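Local coordinates for protein haloacid dehalogenase/epoxide hydrolase family (Corynebacterium glutamicum ATCC 13032, PDB 2PR7) that is of unknown function but probably acts as a hydrolase of the haloacid dehalogenase superfamily and holds a calcium ion in the presumed active site, at residues L5-D8 with V12-G15; D17-R22 with V115-F120; R24-A29 with R122-I127; V38-D43 with G68-E73. All coordinates share one frame; numbering follows the deposited sequence. Where two conformers were deposited one is given.

Contact 1: L5-D8 with V12-G15; sequences LIVD and VLDG. With CA (calcium ion), chain C; EDO (1,2-ethanediol), chain D.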
loop_
_atom_site.group_PDB
_atom_site.type_symbol
_atom_site.label_atom_id
_atom_site.label_comp_id
_atom_site.label_asym_id
_atom_site.label_seq_id
_atom_site.Cartn_x
_atom_site.Cartn_y
_atom_site.Cartn_z
ATOM N N LEU A 5 -6.334 -0.496 0.422
ATOM C CA LEU A 5 -5.099 -0.613 -0.385
ATOM C C LEU A 5 -3.909 -0.300 0.494
ATOM O O LEU A 5 -3.747 0.861 0.951
ATOM C CB LEU A 5 -5.177 0.343 -1.566
ATOM C CG LEU A 5 -3.941 0.502 -2.489
ATOM C CD1 LEU A 5 -3.474 -0.849 -3.070
ATOM C CD2 LEU A 5 -4.285 1.494 -3.611
ATOM N N ILE A 6 -3.072 -1.328 0.667
ATOM C CA ILE A 6 -1.878 -1.277 1.530
ATOM C C ILE A 6 -0.687 -1.363 0.547
ATOM O O ILE A 6 -0.622 -2.291 -0.248
ATOM C CB ILE A 6 -1.831 -2.391 2.558
ATOM C CG1 ILE A 6 -3.106 -2.431 3.433
ATOM C CG2 ILE A 6 -0.510 -2.284 3.385
ATOM C CD1 ILE A 6 -3.179 -3.622 4.393
ATOM N N VAL A 7 0.178 -0.354 0.518
ATOM C CA VAL A 7 1.295 -0.322 -0.434
ATOM C C VAL A 7 2.619 -0.082 0.252
ATOM O O VAL A 7 2.663 0.568 1.281
ATOM C CB VAL A 7 1.110 0.742 -1.516
ATOM C CG1 VAL A 7 -0.346 0.712 -2.092
ATOM C CG2 VAL A 7 1.427 2.109 -1.004
ATOM N N ASP A 8 3.672 -0.658 -0.316
ATOM C CA ASP A 8 5.014 -0.406 0.181
ATOM C C ASP A 8 5.442 0.928 -0.330
ATOM O O ASP A 8 4.833 1.485 -1.243
ATOM C CB ASP A 8 6.022 -1.493 -0.201
ATOM C CG ASP A 8 7.264 -1.463 0.696
ATOM O OD1 ASP A 8 7.390 -0.589 1.625
ATOM O OD2 ASP A 8 8.089 -2.300 0.523
ATOM N N VAL A 12 8.233 0.765 -4.695
ATOM C CA VAL A 12 6.900 0.858 -5.246
ATOM C C VAL A 12 6.569 2.309 -5.553
ATOM O O VAL A 12 6.210 2.634 -6.693
ATOM C CB VAL A 12 5.859 0.221 -4.289
ATOM C CG1 VAL A 12 4.442 0.433 -4.857
ATOM C CG2 VAL A 12 6.169 -1.302 -3.996
ATOM N N LEU A 13 6.695 3.200 -4.561
ATOM C CA LEU A 13 6.237 4.594 -4.664
ATOM C C LEU A 13 7.380 5.557 -4.852
ATOM O O LEU A 13 7.186 6.779 -4.944
ATOM C CB LEU A 13 5.443 4.994 -3.385
ATOM C CG LEU A 13 4.151 4.200 -3.118
ATOM C CD1 LEU A 13 3.531 4.582 -1.733
ATOM C CD2 LEU A 13 3.121 4.393 -4.276
ATOM N N ASP A 14 8.621 5.066 -4.883
ATOM C CA ASP A 14 9.766 5.954 -4.980
ATOM C C ASP A 14 10.584 5.832 -6.269
ATOM O O ASP A 14 11.789 6.096 -6.264
ATOM C CB ASP A 14 10.675 5.746 -3.792
ATOM C CG ASP A 14 11.282 4.402 -3.768
ATOM O OD1 ASP A 14 10.864 3.460 -4.487
ATOM O OD2 ASP A 14 12.277 4.260 -2.999
ATOM N N GLY A 15 9.916 5.453 -7.359
ATOM C CA GLY A 15 10.528 5.253 -8.657
ATOM C C GLY A 15 10.729 6.522 -9.441
ATOM O O GLY A 15 10.909 7.605 -8.899
HETATM CA CA CA C . 9.755 -2.653 -0.894
HETATM C C1 EDO D . 4.592 9.431 -4.145
HETATM O O1 EDO D . 5.140 10.414 -5.028
HETATM C C2 EDO D . 3.732 8.561 -5.027
HETATM O O2 EDO D . 4.609 7.658 -5.716
HETATM O O HOH W 1 11.658 -2.679 0.637
HETATM O O HOH W 2 12.390 -2.787 -1.521
HETATM O O HOH W 3 9.345 -4.952 -0.210
#

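Contact 2: D17-R22 with V115-F120; sequences DEDQRR and VYYQQF. With EDO (1,2-ethanediol), chain D.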
loop_
_atom_site.group_PDB
_atom_site.type_symbol
_atom_site.label_atom_id
_atom_site.label_comp_id
_atom_site.label_asym_id
_atom_site.label_seq_id
_atom_site.Cartn_x
_atom_site.Cartn_y
_atom_site.Cartn_z
ATOM N N ASP A 17 9.915 9.738 -11.946
ATOM C CA ASP A 17 8.898 10.818 -11.844
ATOM C C ASP A 17 7.640 10.404 -12.575
ATOM O O ASP A 17 6.525 10.628 -12.083
ATOM C CB ASP A 17 9.398 12.166 -12.369
ATOM C CG ASP A 17 10.373 12.853 -11.416
ATOM O OD1 ASP A 17 10.444 12.478 -10.218
ATOM O OD2 ASP A 17 11.053 13.781 -11.878
ATOM N N GLU A 18 7.785 9.737 -13.712
ATOM C CA GLU A 18 6.610 9.193 -14.409
ATOM C C GLU A 18 5.835 8.224 -13.517
ATOM O O GLU A 18 4.611 8.324 -13.413
ATOM C CB GLU A 18 6.988 8.517 -15.732
ATOM C CG GLU A 18 5.803 7.996 -16.462
ATOM C CD GLU A 18 6.160 7.234 -17.711
ATOM O OE1 GLU A 18 7.360 7.001 -17.971
ATOM O OE2 GLU A 18 5.204 6.848 -18.402
ATOM N N ASP A 19 6.517 7.258 -12.886
ATOM C CA ASP A 19 5.862 6.242 -12.080
ATOM C C ASP A 19 5.178 6.900 -10.893
ATOM O O ASP A 19 4.092 6.509 -10.524
ATOM C CB ASP A 19 6.842 5.125 -11.631
ATOM C CG ASP A 19 7.090 4.050 -12.731
ATOM O OD1 ASP A 19 6.510 4.116 -13.851
ATOM O OD2 ASP A 19 7.886 3.108 -12.459
ATOM N N GLN A 20 5.820 7.892 -10.297
ATOM C CA GLN A 20 5.240 8.557 -9.137
ATOM C C GLN A 20 4.003 9.338 -9.532
ATOM O O GLN A 20 3.012 9.364 -8.803
ATOM C CB GLN A 20 6.245 9.448 -8.481
ATOM C CG GLN A 20 7.427 8.656 -7.875
ATOM C CD GLN A 20 8.244 9.445 -6.888
ATOM O OE1 GLN A 20 7.716 10.201 -6.061
ATOM N NE2 GLN A 20 9.558 9.221 -6.921
ATOM N N ARG A 21 4.032 9.998 -10.693
ATOM C CA ARG A 21 2.815 10.693 -11.205
ATOM C C ARG A 21 1.680 9.692 -11.385
ATOM O O ARG A 21 0.508 9.979 -11.061
ATOM C CB ARG A 21 3.084 11.468 -12.503
ATOM C CG ARG A 21 3.914 12.754 -12.362
ATOM C CD ARG A 21 3.976 13.572 -13.658
ATOM N NE ARG A 21 4.593 12.839 -14.788
ATOM C CZ ARG A 21 5.881 12.900 -15.113
ATOM N NH1 ARG A 21 6.745 13.592 -14.381
ATOM N NH2 ARG A 21 6.344 12.231 -16.160
ATOM N N ARG A 22 1.974 8.551 -11.993
ATOM C CA ARG A 22 0.986 7.488 -12.194
ATOM C C ARG A 22 0.401 6.964 -10.869
ATOM O O ARG A 22 -0.796 6.836 -10.707
ATOM C CB ARG A 22 1.509 6.357 -13.115
ATOM C CG ARG A 22 1.769 6.783 -14.510
ATOM C CD ARG A 22 2.310 5.618 -15.300
ATOM N NE ARG A 22 1.276 4.637 -15.647
ATOM C CZ ARG A 22 1.527 3.547 -16.366
ATOM N NH1 ARG A 22 2.767 3.329 -16.768
ATOM N NH2 ARG A 22 0.564 2.673 -16.661
ATOM N N VAL A 115 -0.809 -8.421 -4.488
ATOM C CA VAL A 115 -0.373 -8.006 -5.815
ATOM C C VAL A 115 1.116 -7.807 -5.777
ATOM O O VAL A 115 1.628 -6.947 -5.017
ATOM C CB VAL A 115 -1.039 -6.707 -6.235
ATOM C CG1 VAL A 115 -0.438 -6.180 -7.601
ATOM C CG2 VAL A 115 -2.569 -6.893 -6.330
ATOM N N TYR A 116 1.840 -8.610 -6.577
ATOM C CA TYR A 116 3.290 -8.485 -6.697
ATOM C C TYR A 116 3.662 -7.359 -7.650
ATOM O O TYR A 116 3.264 -7.351 -8.795
ATOM C CB TYR A 116 3.865 -9.794 -7.183
ATOM C CG TYR A 116 5.348 -9.828 -7.391
ATOM C CD1 TYR A 116 6.218 -9.429 -6.395
ATOM C CD2 TYR A 116 5.892 -10.261 -8.589
ATOM C CE1 TYR A 116 7.569 -9.486 -6.565
ATOM C CE2 TYR A 116 7.272 -10.334 -8.760
ATOM C CZ TYR A 116 8.112 -9.961 -7.732
ATOM O OH TYR A 116 9.503 -10.023 -7.863
ATOM N N TYR A 117 4.444 -6.395 -7.163
ATOM C CA TYR A 117 4.844 -5.218 -7.925
ATOM C C TYR A 117 6.220 -5.417 -8.477
ATOM O O TYR A 117 7.234 -5.382 -7.745
ATOM C CB TYR A 117 4.868 -3.995 -7.033
ATOM C CG TYR A 117 5.044 -2.687 -7.765
ATOM C CD1 TYR A 117 3.938 -2.009 -8.265
ATOM C CD2 TYR A 117 6.255 -2.113 -7.920
ATOM C CE1 TYR A 117 4.075 -0.827 -8.894
ATOM C CE2 TYR A 117 6.384 -0.926 -8.556
ATOM C CZ TYR A 117 5.272 -0.298 -9.039
ATOM O OH TYR A 117 5.362 0.926 -9.680
ATOM N N GLN A 118 6.273 -5.739 -9.747
ATOM C CA GLN A 118 7.557 -5.760 -10.445
ATOM C C GLN A 118 7.624 -4.632 -11.478
ATOM O O GLN A 118 8.677 -4.057 -11.700
ATOM C CB GLN A 118 7.768 -7.151 -11.053
ATOM C CG GLN A 118 9.084 -7.352 -11.769
ATOM C CD GLN A 118 9.327 -8.849 -12.090
ATOM O OE1 GLN A 118 8.577 -9.418 -12.864
ATOM N NE2 GLN A 118 10.419 -9.453 -11.547
ATOM N N GLN A 119 6.520 -4.331 -12.136
ATOM C CA GLN A 119 6.482 -3.182 -13.061
ATOM C C GLN A 119 5.121 -2.578 -12.960
ATOM O O GLN A 119 4.132 -3.310 -12.812
ATOM C CB GLN A 119 6.811 -3.557 -14.497
ATOM C CG GLN A 119 5.932 -4.586 -15.161
ATOM C CD GLN A 119 5.686 -4.279 -16.665
ATOM O OE1 GLN A 119 4.640 -4.635 -17.230
ATOM N NE2 GLN A 119 6.657 -3.630 -17.309
ATOM N N PHE A 120 5.062 -1.247 -13.012
ATOM C CA PHE A 120 3.809 -0.552 -12.806
ATOM C C PHE A 120 2.749 -1.055 -13.777
ATOM O O PHE A 120 1.601 -1.303 -13.382
ATOM C CB PHE A 120 3.957 0.987 -12.925
ATOM C CG PHE A 120 2.722 1.738 -12.519
ATOM C CD1 PHE A 120 1.693 1.990 -13.442
ATOM C CD2 PHE A 120 2.551 2.194 -11.230
ATOM C CE1 PHE A 120 0.491 2.646 -13.045
ATOM C CE2 PHE A 120 1.415 2.874 -10.853
ATOM C CZ PHE A 120 0.365 3.104 -11.755
HETATM C C1 EDO D . 4.592 9.431 -4.145
HETATM O O1 EDO D . 5.140 10.414 -5.028
HETATM C C2 EDO D . 3.732 8.561 -5.027
HETATM O O2 EDO D . 4.609 7.658 -5.716
HETATM O O HOH W 4 7.679 2.219 -9.666
HETATM O O HOH W 5 7.449 0.242 -13.346
#

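Contact 3: R24-A29 with R122-I127; sequences RNLLAA and RAVVEI. With EDO (1,2-ethanediol), chain D.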
loop_
_atom_site.group_PDB
_atom_site.type_symbol
_atom_site.label_atom_id
_atom_site.label_comp_id
_atom_site.label_asym_id
_atom_site.label_seq_id
_atom_site.Cartn_x
_atom_site.Cartn_y
_atom_site.Cartn_z
ATOM N N ARG A 24 0.285 8.699 -8.058
ATOM C CA ARG A 24 -0.491 9.757 -7.432
ATOM C C ARG A 24 -1.890 9.829 -8.006
ATOM O O ARG A 24 -2.870 9.978 -7.300
ATOM C CB ARG A 24 0.216 11.096 -7.532
ATOM C CG ARG A 24 1.341 11.197 -6.519
ATOM C CD ARG A 24 2.031 12.502 -6.586
ATOM N NE ARG A 24 3.132 12.538 -5.615
ATOM C CZ ARG A 24 3.169 13.308 -4.527
ATOM N NH1 ARG A 24 2.189 14.174 -4.257
ATOM N NH2 ARG A 24 4.223 13.233 -3.725
ATOM N N ASN A 25 -2.007 9.614 -9.306
ATOM C CA ASN A 25 -3.284 9.613 -9.950
ATOM C C ASN A 25 -4.096 8.369 -9.528
ATOM O O ASN A 25 -5.304 8.476 -9.294
ATOM C CB ASN A 25 -3.083 9.687 -11.488
ATOM C CG ASN A 25 -4.359 9.732 -12.224
ATOM O OD1 ASN A 25 -5.153 10.660 -12.044
ATOM N ND2 ASN A 25 -4.598 8.730 -13.070
ATOM N N LEU A 26 -3.454 7.245 -9.449
ATOM C CA LEU A 26 -4.124 6.033 -9.035
ATOM C C LEU A 26 -4.640 6.160 -7.576
ATOM O O LEU A 26 -5.797 5.880 -7.301
ATOM C CB LEU A 26 -3.172 4.851 -9.165
ATOM C CG LEU A 26 -3.667 3.468 -8.815
ATOM C CD1 LEU A 26 -4.871 3.112 -9.697
ATOM C CD2 LEU A 26 -2.501 2.492 -8.986
ATOM N N LEU A 27 -3.798 6.633 -6.668
ATOM C CA LEU A 27 -4.182 6.800 -5.267
ATOM C C LEU A 27 -5.284 7.817 -5.148
ATOM O O LEU A 27 -6.169 7.653 -4.281
ATOM C CB LEU A 27 -2.987 7.171 -4.390
ATOM C CG LEU A 27 -1.900 6.079 -4.204
ATOM C CD1 LEU A 27 -0.642 6.715 -3.627
ATOM C CD2 LEU A 27 -2.435 4.952 -3.320
ATOM N N ALA A 28 -5.249 8.883 -5.929
ATOM C CA ALA A 28 -6.327 9.861 -5.890
ATOM C C ALA A 28 -7.640 9.249 -6.341
ATOM O O ALA A 28 -8.707 9.512 -5.738
ATOM C CB ALA A 28 -6.037 11.000 -6.749
ATOM N N ALA A 29 -7.598 8.462 -7.397
ATOM C CA ALA A 29 -8.822 7.750 -7.834
ATOM C C ALA A 29 -9.339 6.781 -6.788
ATOM O O ALA A 29 -10.533 6.680 -6.592
ATOM C CB ALA A 29 -8.604 7.040 -9.204
ATOM N N ARG A 122 2.109 -3.837 -15.193
ATOM C CA ARG A 122 1.485 -5.109 -14.862
ATOM C C ARG A 122 0.612 -4.946 -13.630
ATOM O O ARG A 122 -0.543 -5.317 -13.620
ATOM C CB ARG A 122 2.541 -6.183 -14.605
ATOM C CG ARG A 122 1.964 -7.545 -14.509
ATOM C CD ARG A 122 3.008 -8.632 -14.470
ATOM N NE ARG A 122 2.322 -9.917 -14.422
ATOM C CZ ARG A 122 1.763 -10.408 -13.329
ATOM N NH1 ARG A 122 1.843 -9.758 -12.171
ATOM N NH2 ARG A 122 1.133 -11.565 -13.378
ATOM N N ALA A 123 1.162 -4.362 -12.589
ATOM C CA ALA A 123 0.451 -4.229 -11.334
ATOM C C ALA A 123 -0.806 -3.350 -11.425
ATOM O O ALA A 123 -1.795 -3.605 -10.752
ATOM C CB ALA A 123 1.413 -3.730 -10.209
ATOM N N VAL A 124 -0.764 -2.276 -12.208
ATOM C CA VAL A 124 -1.900 -1.383 -12.306
ATOM C C VAL A 124 -3.168 -2.093 -12.812
ATOM O O VAL A 124 -4.291 -1.787 -12.375
ATOM C CB VAL A 124 -1.594 -0.084 -13.102
ATOM C CG1 VAL A 124 -1.414 -0.369 -14.593
ATOM C CG2 VAL A 124 -2.700 0.941 -12.865
ATOM N N VAL A 125 -3.005 -3.012 -13.735
ATOM C CA VAL A 125 -4.150 -3.773 -14.259
ATOM C C VAL A 125 -4.896 -4.466 -13.118
ATOM O O VAL A 125 -6.127 -4.427 -13.040
ATOM C CB VAL A 125 -3.674 -4.834 -15.283
ATOM C CG1 VAL A 125 -4.808 -5.760 -15.698
ATOM C CG2 VAL A 125 -3.143 -4.163 -16.486
ATOM N N GLU A 126 -4.134 -5.139 -12.244
ATOM C CA GLU A 126 -4.666 -5.823 -11.092
ATOM C C GLU A 126 -5.330 -4.855 -10.139
ATOM O O GLU A 126 -6.402 -5.113 -9.622
ATOM C CB GLU A 126 -3.567 -6.607 -10.379
ATOM C CG GLU A 126 -2.858 -7.576 -11.325
ATOM C CD GLU A 126 -1.881 -8.454 -10.608
ATOM O OE1 GLU A 126 -2.186 -8.871 -9.470
ATOM O OE2 GLU A 126 -0.802 -8.704 -11.181
ATOM N N ILE A 127 -4.668 -3.737 -9.844
ATOM C CA ILE A 127 -5.193 -2.844 -8.846
ATOM C C ILE A 127 -6.510 -2.276 -9.321
ATOM O O ILE A 127 -7.481 -2.211 -8.605
ATOM C CB ILE A 127 -4.145 -1.731 -8.496
ATOM C CG1 ILE A 127 -2.902 -2.353 -7.856
ATOM C CG2 ILE A 127 -4.784 -0.677 -7.588
ATOM C CD1 ILE A 127 -1.651 -1.420 -7.881
HETATM C C1 EDO D . 4.592 9.431 -4.145
HETATM O O1 EDO D . 5.140 10.414 -5.028
HETATM C C2 EDO D . 3.732 8.561 -5.027
HETATM O O2 EDO D . 4.609 7.658 -5.716
#

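Contact 4: V38-D43 with G68-E73; sequences VILSND and GELGVE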
loop_
_atom_site.group_PDB
_atom_site.type_symbol
_atom_site.label_atom_id
_atom_site.label_comp_id
_atom_site.label_asym_id
_atom_site.label_seq_id
_atom_site.Cartn_x
_atom_site.Cartn_y
_atom_site.Cartn_z
ATOM N N VAL A 38 -3.071 2.834 2.942
ATOM C CA VAL A 38 -2.007 2.789 3.940
ATOM C C VAL A 38 -0.689 2.460 3.266
ATOM O O VAL A 38 -0.633 1.570 2.413
ATOM C CB VAL A 38 -2.258 1.714 5.018
ATOM C CG1 VAL A 38 -1.169 1.785 6.095
ATOM C CG2 VAL A 38 -3.555 1.903 5.636
ATOM N N ILE A 39 0.371 3.170 3.633
ATOM C CA ILE A 39 1.723 2.779 3.279
ATOM C C ILE A 39 2.216 1.962 4.454
ATOM O O ILE A 39 2.181 2.429 5.602
ATOM C CB ILE A 39 2.664 3.985 3.045
ATOM C CG1 ILE A 39 2.232 4.753 1.793
ATOM C CG2 ILE A 39 4.113 3.518 2.947
ATOM C CD1 ILE A 39 2.983 6.019 1.499
ATOM N N LEU A 40 2.622 0.730 4.163
ATOM C CA LEU A 40 3.183 -0.184 5.177
ATOM C C LEU A 40 4.578 -0.480 4.707
ATOM O O LEU A 40 4.788 -1.189 3.706
ATOM C CB LEU A 40 2.402 -1.476 5.354
ATOM C CG LEU A 40 2.885 -2.497 6.392
ATOM C CD1 LEU A 40 2.805 -1.907 7.814
ATOM C CD2 LEU A 40 2.096 -3.772 6.270
ATOM N N SER A 41 5.552 0.071 5.426
ATOM C CA SER A 41 6.924 -0.004 4.991
ATOM C C SER A 41 7.838 -0.618 6.058
ATOM O O SER A 41 7.756 -0.231 7.236
ATOM C CB SER A 41 7.384 1.417 4.689
ATOM O OG SER A 41 8.768 1.511 4.403
ATOM N N ASN A 42 8.754 -1.492 5.634
ATOM C CA ASN A 42 9.790 -1.994 6.516
ATOM C C ASN A 42 10.907 -0.954 6.417
ATOM O O ASN A 42 11.643 -0.950 5.440
ATOM C CB ASN A 42 10.312 -3.360 6.082
ATOM C CG ASN A 42 9.403 -4.520 6.533
ATOM O OD1 ASN A 42 8.368 -4.315 7.157
ATOM N ND2 ASN A 42 9.809 -5.758 6.218
ATOM N N ASP A 43 11.026 -0.101 7.424
ATOM C CA ASP A 43 11.882 1.084 7.373
ATOM C C ASP A 43 12.116 1.432 8.844
ATOM O O ASP A 43 11.231 1.213 9.671
ATOM C CB ASP A 43 11.197 2.253 6.672
ATOM C CG ASP A 43 12.118 3.475 6.524
ATOM O OD1 ASP A 43 12.783 3.606 5.460
ATOM O OD2 ASP A 43 12.230 4.312 7.435
ATOM N N GLY A 68 9.904 0.209 12.022
ATOM C CA GLY A 68 10.769 0.637 13.120
ATOM C C GLY A 68 10.012 1.329 14.243
ATOM O O GLY A 68 10.548 1.501 15.336
ATOM N N GLU A 69 8.813 1.810 13.940
ATOM C CA GLU A 69 7.930 2.473 14.891
ATOM C C GLU A 69 6.882 1.500 15.429
ATOM O O GLU A 69 6.444 1.634 16.553
ATOM C CB GLU A 69 7.272 3.695 14.226
ATOM C CG GLU A 69 8.267 4.746 13.762
ATOM C CD GLU A 69 7.661 5.876 12.958
ATOM O OE1 GLU A 69 6.403 5.953 12.807
ATOM O OE2 GLU A 69 8.457 6.715 12.471
ATOM N N LEU A 70 6.486 0.525 14.614
ATOM C CA LEU A 70 5.495 -0.462 15.007
ATOM C C LEU A 70 6.042 -1.521 15.927
ATOM O O LEU A 70 5.330 -2.043 16.758
ATOM C CB LEU A 70 4.943 -1.182 13.803
ATOM C CG LEU A 70 4.052 -0.453 12.820
ATOM C CD1 LEU A 70 3.732 -1.411 11.652
ATOM C CD2 LEU A 70 2.766 0.022 13.525
ATOM N N GLY A 71 7.292 -1.869 15.775
ATOM C CA GLY A 71 7.812 -3.035 16.479
ATOM C C GLY A 71 7.533 -4.374 15.811
ATOM O O GLY A 71 7.891 -5.412 16.363
ATOM N N VAL A 72 6.916 -4.362 14.628
ATOM C CA VAL A 72 6.677 -5.593 13.837
ATOM C C VAL A 72 6.971 -5.255 12.395
ATOM O O VAL A 72 6.933 -4.082 12.022
ATOM C CB VAL A 72 5.222 -6.105 13.974
ATOM C CG1 VAL A 72 4.974 -6.600 15.384
ATOM C CG2 VAL A 72 4.203 -5.026 13.581
ATOM N N GLU A 73 7.289 -6.260 11.582
ATOM C CA GLU A 73 7.628 -6.021 10.206
ATOM C C GLU A 73 6.944 -7.027 9.273
ATOM O O GLU A 73 6.603 -8.130 9.667
ATOM C CB GLU A 73 9.135 -6.057 9.984
ATOM C CG GLU A 73 9.802 -7.338 10.351
ATOM C CD GLU A 73 11.337 -7.206 10.370
ATOM O OE1 GLU A 73 11.882 -6.097 10.178
ATOM O OE2 GLU A 73 12.001 -8.236 10.601
#

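Contact 1: L5-D8 with V12-G15
The backbone oxygen Asp8 O is buried against carbon, with no polar partner anywhere in the model. Val12 and Leu13, coming back after a three-residue turn, close over it. Val12 CB sits 3.5 Å from Asp8 O, while Leu13 CG and CD1 each lie 3.4 Å from that same oxygen, so two branched side chains share the work of walling off a polar atom. No hydrogen bond joins the two segments. From the same side, Val12 CG2 meets Asp8 CB at 3.8 Å. Val7 points at the returning chain and its CG2 branch lies across Leu13, the two side chains meeting at about a right angle; Val7 was modelled in two conformers, so the fine detail of that pair is doubtful. Behind them, Trp23 of helix 17-32 touches both Val12 and Leu13.

The Asp8 carboxylate leaves this apolar packing for the metal. With CG anti to the backbone N (chi1 -161°), it reaches past the strand end, and OD2 binds the calcium at 2.2 Å. Ala10 O and Asp99 OD1 are the other protein ligands, and three waters join them, the nearest pair (waters 1 and 3) at 2.4 Å from the ion. Further along, Leu13 O accepts a hydrogen bond from O2 of an ethanediol at 2.8 Å. Asp8, ending strand 4-7, and the Ala10 carbonyl correspond to the first sequence motif, and Asp99 after strand 94-98 to the acidic ligand of the fourth; together they make the cation site typical of the haloacid dehalogenase fold.

Contact 2: D17-R22 with V115-F120
Arg22 wraps from one face of Phe120 to its edge, at the place in this Rossmann-like fold where the first helix after the central strand meets the turn leading from strand 113-116 into the last helix. Its CB makes a CH-pi contact, 4.0 Å from the ring centroid and 25° off the normal. A bend at chi3 (75°) then brings the guanidinium down beside the CD1-CE1 edge of the ring: Phe120 CD1 stands 3.3 Å from Arg22 CZ, over the centre of the guanidinium face, with the two planes 55° apart, neither stacked nor square.

Beside this pair, Asp19 reaches the turn through water. Its OD2 accepts from water 4, which also bonds Tyr117 OH at 2.7 Å, and from water 5, which takes the N-H of Phe120 at 2.8 Å. One carboxylate oxygen thus serves both the tyrosine and the first turn of helix 120-131.

The outer shell fixes these groups. Arg22 is salt-bridged through NE to the C-terminal carboxylate of Phe137 and through NH1 to Asp121; Trp23 gives its NE1 hydrogen to Tyr117 OH and packs edge-to-face with Phe120. On another side of the helix, Gln20 OE1 accepts a hydrogen bond from ethanediol O1 at 2.8 Å.

Contact 3: R24-A29 with R122-I127
Leu26, Val124 and Ile127 each send out the branch that stands anti to the backbone N, and those branches meet. For Leu26 this is CG (chi1 -179°), which carries CD2 away from its helix; for Val124 and Ile127 it is CG2. In Val124, whose chi1 is 70°, CG1 takes the position between N and the carbonyl carbon. The result joins two helices of the three-layered alpha/beta sandwich typical of haloacid dehalogenase relatives: helix 17-32, which follows the central strand, and the final helix 120-131, which follows the edge strand 113-116.

The touching is done by a single methyl on the first helix. Leu26 CD2 lies 4.1 Å from Ile127 CG2, and the CD1 of that isoleucine is nearly as close to it, so the methyl rests against both arms of Ile127. Val124 CG2 approaches Leu26 CD2 from one turn back at 4.2 Å. These are ordinary van der Waals distances, and the backbones stay well apart: Leu26 CA and Val124 CA, the nearest such pair, are 8.4 Å from each other. Other parts fill in round the pair. Leu26 also touches Phe120, Val128 and Leu133, and the C-terminal Phe137 packs on Asn25, Ala29 and Val124. On another face of the last helix, Ala123 and Glu126 reach Val115 of the sheet.

Polar groups stay outside this apolar seam. Arg122 NH1 bridges to Glu126 OE2 one turn on, at 3.0 Å. Arg24, extended from CG to NE, gives its NE hydrogen to ethanediol O1 at 3.0 Å, with an N-H...O angle of 146°.

Contact 4: V38-D43 with G68-E73
Asn42 and Glu73 lie across each other at about a right angle, and what touches is the amide of one against the CB of the other. With Asn42 CG beside its own backbone N (chi1 -81°), OD1 comes to 3.4 Å from Glu73 CB. The glutamate has CG between N and the carbonyl carbon (chi1 59°), and beyond it the chain runs out extended; no hydrogen bond links its carboxylate to the amide, and their planes differ by 35°. The Asn42 amide is held from elsewhere, ND2 donating to the carbonyl oxygen of Lys74.

Deeper in, Leu40 and Leu70 meet methyl to methyl, CD1 to CD1 at 4.0 Å, the side chains again at roughly a right angle. Leu40 starts anti to its backbone N, which brings its end nearer the helix than its CB direction suggests.

A single hydrogen bond joins the segments: Gly68 N donates to Asp43 O at 2.9 Å. Asp43 OD2 turns instead to Gly45 N. Gly71, with positive phi, ends the short helix and sends the chain back toward Asn42.

The contact thus ties the end of strand 36-41 to the short helix 67-70 that follows the edge strand 63-66; Leu40 and Leu70 both rest on Leu65 of that strand, and helix 77-86 packs on Leu40 through Phe80 and Ala83.

Contact 1 is central, with the calcium on Asp8, and the others lie round it. Strand 4-7 pairs with strand 36-41 of contact 4, Val7 N lying 2.8 Å from Val38 O, and Asp8 OD1 comes 3.4 Å from Leu40 O; the Asn42 side chain stays about 7 Å from the metal. On another flank, contacts 2 and 3 follow each other along helix 17-32, the one meeting the turn before helix 120-131 and its first residue, the other that helix itself, with Phe120 CZ against Leu26 CD2. One ethanediol touches contacts 1, 2 and 3, bonding Leu13, Gln20 and Arg24. The centres of contacts 3 and 4 lie about 22 Å apart, on opposite sides of the chain's centre.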